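Local coordinates for protein phosphoethanolamine N-methyltransferase 1 (Haemonchus contortus, PDB 4KRG) that probably transfers a methyl group from S-adenosylmethionine to phosphoethanolamine, an early step of nematode phosphocholine biosynthesis, at residues Leu56-Val61 / Leu75-Arg80; Leu150-Tyr155 / Leu235-Val239; Leu195-Ile199 / Lys210-Gln214. The contacts are given in a common frame with arbitrary orientation. Residue numbers count along the deposited sequence, not the author numbering.

Contact 1: Leu56-Val61 / Leu75-Arg80; sequences LTNKDV and LAETAR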
loop_
_atom_site.group_PDB
_atom_site.type_symbol
_atom_site.label_atom_id
_atom_site.label_comp_id
_atom_site.label_asym_id
_atom_site.label_seq_id
_atom_site.Cartn_x
_atom_site.Cartn_y
_atom_site.Cartn_z
ATOM N N LEU A 56 -3.116 -11.087 -18.353
ATOM C CA LEU A 56 -1.917 -11.904 -18.529
ATOM C C LEU A 56 -1.824 -12.638 -19.866
ATOM O O LEU A 56 -0.935 -13.466 -20.050
ATOM C CB LEU A 56 -1.799 -12.905 -17.380
ATOM C CG LEU A 56 -1.775 -12.307 -15.971
ATOM C CD1 LEU A 56 -1.833 -13.403 -14.937
ATOM C CD2 LEU A 56 -0.530 -11.466 -15.775
ATOM N N THR A 57 -2.730 -12.321 -20.789
ATOM C CA THR A 57 -2.776 -12.964 -22.101
ATOM C C THR A 57 -1.402 -12.899 -22.782
ATOM O O THR A 57 -0.824 -11.817 -22.920
ATOM C CB THR A 57 -3.836 -12.293 -22.995
ATOM O OG1 THR A 57 -5.000 -11.995 -22.212
ATOM C CG2 THR A 57 -4.219 -13.196 -24.161
ATOM N N ASN A 58 -0.883 -14.069 -23.169
ATOM C CA ASN A 58 0.403 -14.209 -23.859
ATOM C C ASN A 58 1.639 -13.923 -23.010
ATOM O O ASN A 58 2.759 -13.896 -23.521
ATOM C CB ASN A 58 0.449 -13.371 -25.136
ATOM C CG ASN A 58 -0.519 -13.855 -26.183
ATOM O OD1 ASN A 58 -1.041 -14.967 -26.098
ATOM N ND2 ASN A 58 -0.760 -13.022 -27.187
ATOM N N LYS A 59 1.439 -13.734 -21.713
ATOM C CA LYS A 59 2.540 -13.361 -20.842
ATOM C C LYS A 59 3.097 -14.542 -20.053
ATOM O O LYS A 59 2.384 -15.504 -19.773
ATOM C CB LYS A 59 2.114 -12.204 -19.922
ATOM C CG LYS A 59 1.868 -10.912 -20.705
ATOM C CD LYS A 59 1.247 -9.801 -19.874
ATOM C CE LYS A 59 0.945 -8.584 -20.755
ATOM N NZ LYS A 59 -0.454 -8.100 -20.603
ATOM N N ASP A 60 4.383 -14.456 -19.720
ATOM C CA ASP A 60 5.057 -15.441 -18.885
ATOM C C ASP A 60 5.127 -14.947 -17.436
ATOM O O ASP A 60 5.550 -13.824 -17.177
ATOM C CB ASP A 60 6.472 -15.718 -19.419
ATOM C CG ASP A 60 6.473 -16.222 -20.857
ATOM O OD1 ASP A 60 5.479 -16.853 -21.261
ATOM O OD2 ASP A 60 7.461 -15.982 -21.586
ATOM N N VAL A 61 4.721 -15.801 -16.504
ATOM C CA VAL A 61 4.622 -15.438 -15.094
ATOM C C VAL A 61 5.460 -16.380 -14.240
ATOM O O VAL A 61 5.526 -17.576 -14.510
ATOM C CB VAL A 61 3.155 -15.520 -14.606
ATOM C CG1 VAL A 61 3.039 -15.075 -13.165
ATOM C CG2 VAL A 61 2.245 -14.687 -15.487
ATOM N N LEU A 75 -3.734 -18.209 -12.278
ATOM C CA LEU A 75 -2.790 -17.473 -13.123
ATOM C C LEU A 75 -2.600 -18.158 -14.478
ATOM O O LEU A 75 -2.595 -17.506 -15.518
ATOM C CB LEU A 75 -1.435 -17.307 -12.427
ATOM C CG LEU A 75 -1.347 -16.384 -11.201
ATOM C CD1 LEU A 75 -0.012 -16.584 -10.483
ATOM C CD2 LEU A 75 -1.509 -14.920 -11.591
ATOM N N ALA A 76 -2.471 -19.480 -14.455
ATOM C CA ALA A 76 -2.261 -20.252 -15.676
ATOM C C ALA A 76 -3.495 -20.321 -16.578
ATOM O O ALA A 76 -3.415 -20.846 -17.686
ATOM C CB ALA A 76 -1.781 -21.647 -15.341
ATOM N N GLU A 77 -4.635 -19.816 -16.116
ATOM C CA GLU A 77 -5.830 -19.773 -16.958
ATOM C C GLU A 77 -5.668 -18.787 -18.100
ATOM O O GLU A 77 -6.216 -18.990 -19.178
ATOM C CB GLU A 77 -7.068 -19.381 -16.146
ATOM C CG GLU A 77 -7.586 -20.444 -15.206
ATOM C CD GLU A 77 -8.754 -19.950 -14.367
ATOM O OE1 GLU A 77 -9.290 -18.861 -14.670
ATOM O OE2 GLU A 77 -9.131 -20.649 -13.399
ATOM N N THR A 78 -4.938 -17.702 -17.860
ATOM C CA THR A 78 -4.781 -16.683 -18.895
ATOM C C THR A 78 -3.339 -16.407 -19.332
ATOM O O THR A 78 -3.107 -16.002 -20.470
ATOM C CB THR A 78 -5.494 -15.377 -18.520
ATOM O OG1 THR A 78 -5.067 -14.948 -17.222
ATOM C CG2 THR A 78 -7.001 -15.599 -18.507
ATOM N N ALA A 79 -2.380 -16.630 -18.436
ATOM C CA ALA A 79 -0.966 -16.469 -18.773
ATOM C C ALA A 79 -0.559 -17.506 -19.811
ATOM O O ALA A 79 -1.112 -18.609 -19.843
ATOM C CB ALA A 79 -0.102 -16.614 -17.540
ATOM N N ARG A 80 0.404 -17.169 -20.658
ATOM C CA ARG A 80 0.905 -18.150 -21.608
ATOM C C ARG A 80 1.526 -19.313 -20.853
ATOM O O ARG A 80 1.281 -20.472 -21.169
ATOM C CB ARG A 80 1.937 -17.546 -22.554
ATOM C CG ARG A 80 2.462 -18.559 -23.553
ATOM C CD ARG A 80 3.421 -17.955 -24.553
ATOM N NE ARG A 80 4.716 -17.638 -23.963
ATOM C CZ ARG A 80 5.820 -17.420 -24.670
ATOM N NH1 ARG A 80 5.787 -17.493 -25.997
ATOM N NH2 ARG A 80 6.954 -17.132 -24.051
HETATM O O HOH W 1 -5.520 -12.474 -17.236
HETATM O O HOH W 2 -2.305 -16.658 -23.067
#
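Arg-80 and Leu-56 lose the most surface here, one at the exposed end of the contact and the other at its buried end. The Arg-80 side chain, trans at chi1 and chi2, bent at chi3, passes Asn-58, CB lying 3.7 Å from Asn-58 C, and forms a two-pronged salt bridge with Asp-60: NE to OD1 2.9 Å, NH2 to OD2 2.8 Å. Its backbone is held as well, Arg-80 N donating to Lys-59 O at 2.7 Å. Residues Leu-56 to Lys-59 form a type II turn, with Asn-58 at positive phi, leading into strand 60-64. That strand, helix 70-78 and strand 81-86 make a beta-alpha-beta unit of the Rossmann-like methyltransferase fold, and the contact ties the start of the first strand to the helix end and the link into the second strand. Leu-56 points inward: CD1 meets Leu-75 CD2 at 3.7 Å, while its carbonyl O receives a CA-H...O contact from Ala-79 CA at 3.3 Å. Val-61 CG2 packs on Ala-79 CB at 3.7 Å, and Leu-124 of strand 122-126 touches both Leu-56 and Val-61. Thr-78, next in buried area, is joined through water: one molecule bridges its OG1 and Leu-56 N, another its O and Asn-58 N.

Contact 2: Leu150-Tyr155 / Leu235-Val239; sequences LRADGY and LTKKV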
loop_
_atom_site.group_PDB
_atom_site.type_symbol
_atom_site.label_atom_id
_atom_site.label_comp_id
_atom_site.label_asym_id
_atom_site.label_seq_id
_atom_site.Cartn_x
_atom_site.Cartn_y
_atom_site.Cartn_z
ATOM N N LEU A 150 12.756 -9.348 -15.173
ATOM C CA LEU A 150 11.616 -8.695 -15.797
ATOM C C LEU A 150 11.972 -8.056 -17.137
ATOM O O LEU A 150 13.046 -7.469 -17.295
ATOM C CB LEU A 150 11.027 -7.639 -14.859
ATOM C CG LEU A 150 10.060 -8.158 -13.799
ATOM C CD1 LEU A 150 9.711 -7.050 -12.817
ATOM C CD2 LEU A 150 8.806 -8.672 -14.473
ATOM N N ARG A 151 11.070 -8.182 -18.105
ATOM C CA ARG A 151 11.148 -7.383 -19.323
ATOM C C ARG A 151 10.727 -5.942 -19.018
ATOM O O ARG A 151 10.048 -5.695 -18.026
ATOM C CB ARG A 151 10.260 -7.986 -20.412
ATOM C CG ARG A 151 10.893 -9.168 -21.107
ATOM C CD ARG A 151 9.923 -9.904 -22.011
ATOM N NE ARG A 151 10.342 -11.295 -22.131
ATOM C CZ ARG A 151 9.657 -12.329 -21.658
ATOM N NH1 ARG A 151 8.494 -12.139 -21.067
ATOM N NH2 ARG A 151 10.130 -13.557 -21.797
ATOM N N ALA A 152 11.147 -4.994 -19.853
ATOM C CA ALA A 152 10.690 -3.612 -19.723
ATOM C C ALA A 152 9.163 -3.604 -19.792
ATOM O O ALA A 152 8.586 -4.428 -20.499
ATOM C CB ALA A 152 11.264 -2.766 -20.825
ATOM N N ASP A 153 8.529 -2.684 -19.061
ATOM C CA ASP A 153 7.067 -2.646 -18.855
ATOM C C ASP A 153 6.539 -3.759 -17.944
ATOM O O ASP A 153 5.360 -3.774 -17.603
ATOM C CB ASP A 153 6.278 -2.650 -20.175
ATOM C CG ASP A 153 6.674 -1.527 -21.102
ATOM O OD1 ASP A 153 7.234 -0.525 -20.617
ATOM O OD2 ASP A 153 6.418 -1.652 -22.321
ATOM N N GLY A 154 7.409 -4.688 -17.557
ATOM C CA GLY A 154 7.014 -5.803 -16.713
ATOM C C GLY A 154 6.580 -5.369 -15.325
ATOM O O GLY A 154 6.880 -4.266 -14.890
ATOM N N TYR A 155 5.886 -6.253 -14.621
ATOM C CA TYR A 155 5.361 -5.946 -13.297
ATOM C C TYR A 155 5.802 -6.961 -12.255
ATOM O O TYR A 155 6.128 -8.104 -12.579
ATOM C CB TYR A 155 3.843 -5.965 -13.326
ATOM C CG TYR A 155 3.184 -4.819 -14.051
ATOM C CD1 TYR A 155 2.780 -3.685 -13.365
ATOM C CD2 TYR A 155 2.921 -4.893 -15.412
ATOM C CE1 TYR A 155 2.151 -2.649 -14.018
ATOM C CE2 TYR A 155 2.290 -3.863 -16.072
ATOM C CZ TYR A 155 1.906 -2.747 -15.371
ATOM O OH TYR A 155 1.278 -1.724 -16.029
ATOM N N LEU A 235 1.372 -3.166 -6.616
ATOM C CA LEU A 235 1.713 -3.517 -7.988
ATOM C C LEU A 235 2.745 -2.505 -8.460
ATOM O O LEU A 235 2.546 -1.294 -8.341
ATOM C CB LEU A 235 0.485 -3.488 -8.895
ATOM C CG LEU A 235 0.718 -3.971 -10.329
ATOM C CD1 LEU A 235 1.184 -5.410 -10.339
ATOM C CD2 LEU A 235 -0.562 -3.827 -11.137
ATOM N N THR A 236 3.847 -3.014 -8.989
ATOM C CA THR A 236 5.025 -2.211 -9.268
ATOM C C THR A 236 5.559 -2.508 -10.672
ATOM O O THR A 236 5.684 -3.668 -11.066
ATOM C CB THR A 236 6.096 -2.496 -8.210
ATOM O OG1 THR A 236 5.587 -2.132 -6.921
ATOM C CG2 THR A 236 7.338 -1.709 -8.481
ATOM N N LYS A 237 5.872 -1.454 -11.419
ATOM C CA LYS A 237 6.243 -1.575 -12.822
ATOM C C LYS A 237 7.716 -1.228 -13.048
ATOM O O LYS A 237 8.224 -0.265 -12.473
ATOM C CB LYS A 237 5.356 -0.651 -13.665
ATOM C CG LYS A 237 5.417 -0.913 -15.160
ATOM C CD LYS A 237 4.553 0.075 -15.932
ATOM C CE LYS A 237 4.565 -0.228 -17.419
ATOM N NZ LYS A 237 3.783 0.792 -18.168
ATOM N N LYS A 238 8.394 -2.012 -13.887
ATOM C CA LYS A 238 9.784 -1.750 -14.260
ATOM C C LYS A 238 9.824 -0.721 -15.381
ATOM O O LYS A 238 9.333 -0.970 -16.479
ATOM C CB LYS A 238 10.471 -3.042 -14.715
ATOM C CG LYS A 238 11.826 -2.849 -15.361
ATOM C CD LYS A 238 12.404 -4.183 -15.798
ATOM C CE LYS A 238 13.706 -4.009 -16.558
ATOM N NZ LYS A 238 14.304 -5.334 -16.886
ATOM N N VAL A 239 10.403 0.441 -15.095
ATOM C CA VAL A 239 10.411 1.554 -16.036
ATOM C C VAL A 239 11.805 2.178 -16.111
ATOM O O VAL A 239 12.604 2.026 -15.194
ATOM C CB VAL A 239 9.379 2.632 -15.633
ATOM C CG1 VAL A 239 7.970 2.061 -15.634
ATOM C CG2 VAL A 239 9.722 3.192 -14.271
HETATM O O HOH W 3 5.079 1.708 -20.481
HETATM O O HOH W 4 1.135 1.385 -16.586
#
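Lys-238, all trans from chi1 to chi4, runs back past Arg-151 and Leu-150 until NZ donates to Leu-150 O at 2.5 Å. Met-147 O at the end of helix 136-149 accepts a second hydrogen bond from this ammonium, which also makes a cation-pi contact with Trp-209. The Lys-238 methylenes pack on the way, CD lying 3.8 Å from Leu-150 CB. Lys-237 is equally extended but leaves on the same sheet face as Tyr-155, its antiparallel non-hydrogen-bonded partner (CA to CA 4.5 Å). With chi1 m and chi2 near -94°, the tyrosine ring turns one face to the lysine chain, Lys-237 CG sitting 4.1 Å from the Tyr-155 ring centroid in a CH-pi contact. Here strand 231-240 runs antiparallel to strand 154-161, extending the parallel strands of the Rossmann-like methyltransferase sheet; Lys-238 N to Gly-154 O (2.9 Å) and Asp-153 N to Lys-238 O (3.2 Å) pin the backbones. A type II turn, Arg-151 to Gly-154, carries the chain round the corner, with Asp-153 at positive phi. Leu-235, chi1 t and chi2 p, brings CG to 3.7 Å from Tyr-155 CD1. Two waters hydrogen-bond Lys-237 NZ, one reaching Asp-153 OD1 and the other Tyr-155 OH.

Contact 3: Leu195-Ile199 / Lys210-Gln214; sequences LLRAI and KFDVQ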
loop_
_atom_site.group_PDB
_atom_site.type_symbol
_atom_site.label_atom_id
_atom_site.label_comp_id
_atom_site.label_asym_id
_atom_site.label_seq_id
_atom_site.Cartn_x
_atom_site.Cartn_y
_atom_site.Cartn_z
ATOM N N LEU A 195 11.629 1.131 -0.232
ATOM C CA LEU A 195 12.659 0.291 -0.846
ATOM C C LEU A 195 12.418 0.167 -2.340
ATOM O O LEU A 195 13.328 0.327 -3.133
ATOM C CB LEU A 195 12.704 -1.095 -0.204
ATOM C CG LEU A 195 13.661 -2.080 -0.887
ATOM C CD1 LEU A 195 15.065 -1.504 -0.962
ATOM C CD2 LEU A 195 13.675 -3.415 -0.174
ATOM N N LEU A 196 11.176 -0.099 -2.714
ATOM C CA LEU A 196 10.821 -0.254 -4.113
ATOM C C LEU A 196 11.151 1.000 -4.920
ATOM O O LEU A 196 11.736 0.918 -6.000
ATOM C CB LEU A 196 9.342 -0.628 -4.236
ATOM C CG LEU A 196 8.993 -2.052 -3.784
ATOM C CD1 LEU A 196 7.504 -2.196 -3.492
ATOM C CD2 LEU A 196 9.414 -3.043 -4.851
ATOM N N ARG A 197 10.798 2.159 -4.375
ATOM C CA ARG A 197 11.019 3.432 -5.056
ATOM C C ARG A 197 12.500 3.785 -5.138
ATOM O O ARG A 197 12.922 4.497 -6.044
ATOM C CB ARG A 197 10.248 4.563 -4.361
ATOM C CG ARG A 197 8.729 4.413 -4.398
ATOM C CD ARG A 197 8.043 5.610 -3.763
ATOM N NE ARG A 197 8.169 6.808 -4.589
ATOM C CZ ARG A 197 7.947 8.048 -4.164
ATOM N NH1 ARG A 197 7.605 8.273 -2.904
ATOM N NH2 ARG A 197 8.082 9.070 -4.997
ATOM N N ALA A 198 13.288 3.278 -4.197
ATOM C CA ALA A 198 14.710 3.611 -4.130
ATOM C C ALA A 198 15.537 2.901 -5.195
ATOM O O ALA A 198 16.489 3.472 -5.726
ATOM C CB ALA A 198 15.269 3.300 -2.748
ATOM N N ILE A 199 15.182 1.653 -5.486
ATOM C CA ILE A 199 15.989 0.795 -6.352
ATOM C C ILE A 199 16.313 1.423 -7.711
ATOM O O ILE A 199 15.436 1.951 -8.400
ATOM C CB ILE A 199 15.325 -0.595 -6.547
ATOM C CG1 ILE A 199 15.484 -1.438 -5.284
ATOM C CG2 ILE A 199 15.935 -1.342 -7.730
ATOM C CD1 ILE A 199 14.675 -2.721 -5.293
ATOM N N LYS A 210 14.128 1.699 -12.787
ATOM C CA LYS A 210 13.556 1.944 -11.477
ATOM C C LYS A 210 12.184 1.307 -11.422
ATOM O O LYS A 210 11.640 0.883 -12.442
ATOM C CB LYS A 210 13.461 3.439 -11.175
ATOM C CG LYS A 210 12.537 4.221 -12.087
ATOM C CD LYS A 210 12.608 5.701 -11.734
ATOM C CE LYS A 210 11.877 6.550 -12.753
ATOM N NZ LYS A 210 11.967 7.989 -12.398
ATOM N N PHE A 211 11.635 1.237 -10.219
ATOM C CA PHE A 211 10.309 0.700 -10.007
ATOM C C PHE A 211 9.318 1.844 -9.889
ATOM O O PHE A 211 9.582 2.826 -9.198
ATOM C CB PHE A 211 10.307 -0.130 -8.728
ATOM C CG PHE A 211 10.780 -1.549 -8.919
ATOM C CD1 PHE A 211 10.368 -2.291 -10.015
ATOM C CD2 PHE A 211 11.634 -2.136 -8.002
ATOM C CE1 PHE A 211 10.793 -3.597 -10.190
ATOM C CE2 PHE A 211 12.061 -3.438 -8.167
ATOM C CZ PHE A 211 11.645 -4.170 -9.260
ATOM N N ASP A 212 8.190 1.728 -10.583
ATOM C CA ASP A 212 7.084 2.657 -10.411
ATOM C C ASP A 212 6.025 1.947 -9.573
ATOM O O ASP A 212 5.267 1.120 -10.099
ATOM C CB ASP A 212 6.516 3.076 -11.770
ATOM C CG ASP A 212 5.297 3.976 -11.649
ATOM O OD1 ASP A 212 5.073 4.556 -10.569
ATOM O OD2 ASP A 212 4.558 4.116 -12.645
ATOM N N VAL A 213 5.994 2.245 -8.270
ATOM C CA VAL A 213 5.024 1.630 -7.374
ATOM C C VAL A 213 3.658 2.241 -7.628
ATOM O O VAL A 213 3.398 3.381 -7.249
ATOM C CB VAL A 213 5.398 1.802 -5.904
ATOM C CG1 VAL A 213 4.453 1.002 -5.040
ATOM C CG2 VAL A 213 6.812 1.337 -5.672
ATOM N N GLN A 214 2.785 1.473 -8.269
ATOM C CA GLN A 214 1.535 2.020 -8.764
ATOM C C GLN A 214 0.541 2.335 -7.647
ATOM O O GLN A 214 -0.265 3.258 -7.764
ATOM C CB GLN A 214 0.923 1.081 -9.801
ATOM C CG GLN A 214 1.815 0.897 -11.024
ATOM C CD GLN A 214 1.038 0.876 -12.329
ATOM O OE1 GLN A 214 -0.103 0.418 -12.378
ATOM N NE2 GLN A 214 1.656 1.367 -13.393
HETATM O O HOH W 5 10.948 4.680 -8.494
#
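This is a buried, largely apolar helix-on-sheet contact, in which the last turn of helix 189-198 lies against strand 208-218 in the methyltransferase half of the chain that binds S-adenosylhomocysteine and phosphoethanolamine. Phe-211 is its centre. The CA-to-CB bond points at the helix, and the ring, with chi1 m, has Leu-196 O and Ile-199 CD1 at its edge. Phe-211 CB approaches Leu-196 O to 3.3 Å; along the ring, Leu-196 CD2 meets Phe-211 CD2 and Ile-199 CD1 meets Phe-211 CE2, each at 4.0 Å. Val-213, two residues on and also directed at the helix, fits its CG2 against Leu-196 CB at 3.5 Å and Arg-197 CG at 3.8 Å. The alternation is that of a beta strand: Phe-211 and Val-213 face the helix, whereas the CA-to-CB bond of Asp-212 points away. Helix 189-198, strand 200-202 and strand 208-218 follow one another in the chain, the two strands pairing antiparallel, so the helix is folded back on strand 208-218, in the place of the sixth strand of the class I methyltransferase sheet, next to the antiparallel strand 231-240. Thr-236 of strand 231-240 touches Leu-196, Phe-211 and Val-213. Helix 136-149 packs on Leu-195 and Ile-199, and helix 249-271 on Leu-195 and Ala-198. The polar link across the contact is a water, which donates to Phe-211 O at 2.4 Å and to Arg-197 O at 3.2 Å. Where the side chain of Arg-197 ends, its guanidinium makes salt bridges with Glu-332 and Glu-356.

Overall arrangement
Contact 3 is the most buried and relies on hydrocarbon side chains with one bridging water; contacts 1 and 2, each part buried and part exposed, add direct hydrogen bonds and charged groups to their apolar packing. All three reach the same mixed sheet. Contacts 2 and 3, with centres about 10 Å apart, meet through neighbouring strands 231-240 and 208-218, where Thr-236 packs on Phe-211. Contact 1 belongs to a beta-alpha-beta unit farther along the sheet, its centre about 15 Å from that of contact 2; they touch at Asp-60 and Arg-151, a long, weak ion pair. Contacts 1 and 3 do not touch, their nearest atoms being about 12 Å apart.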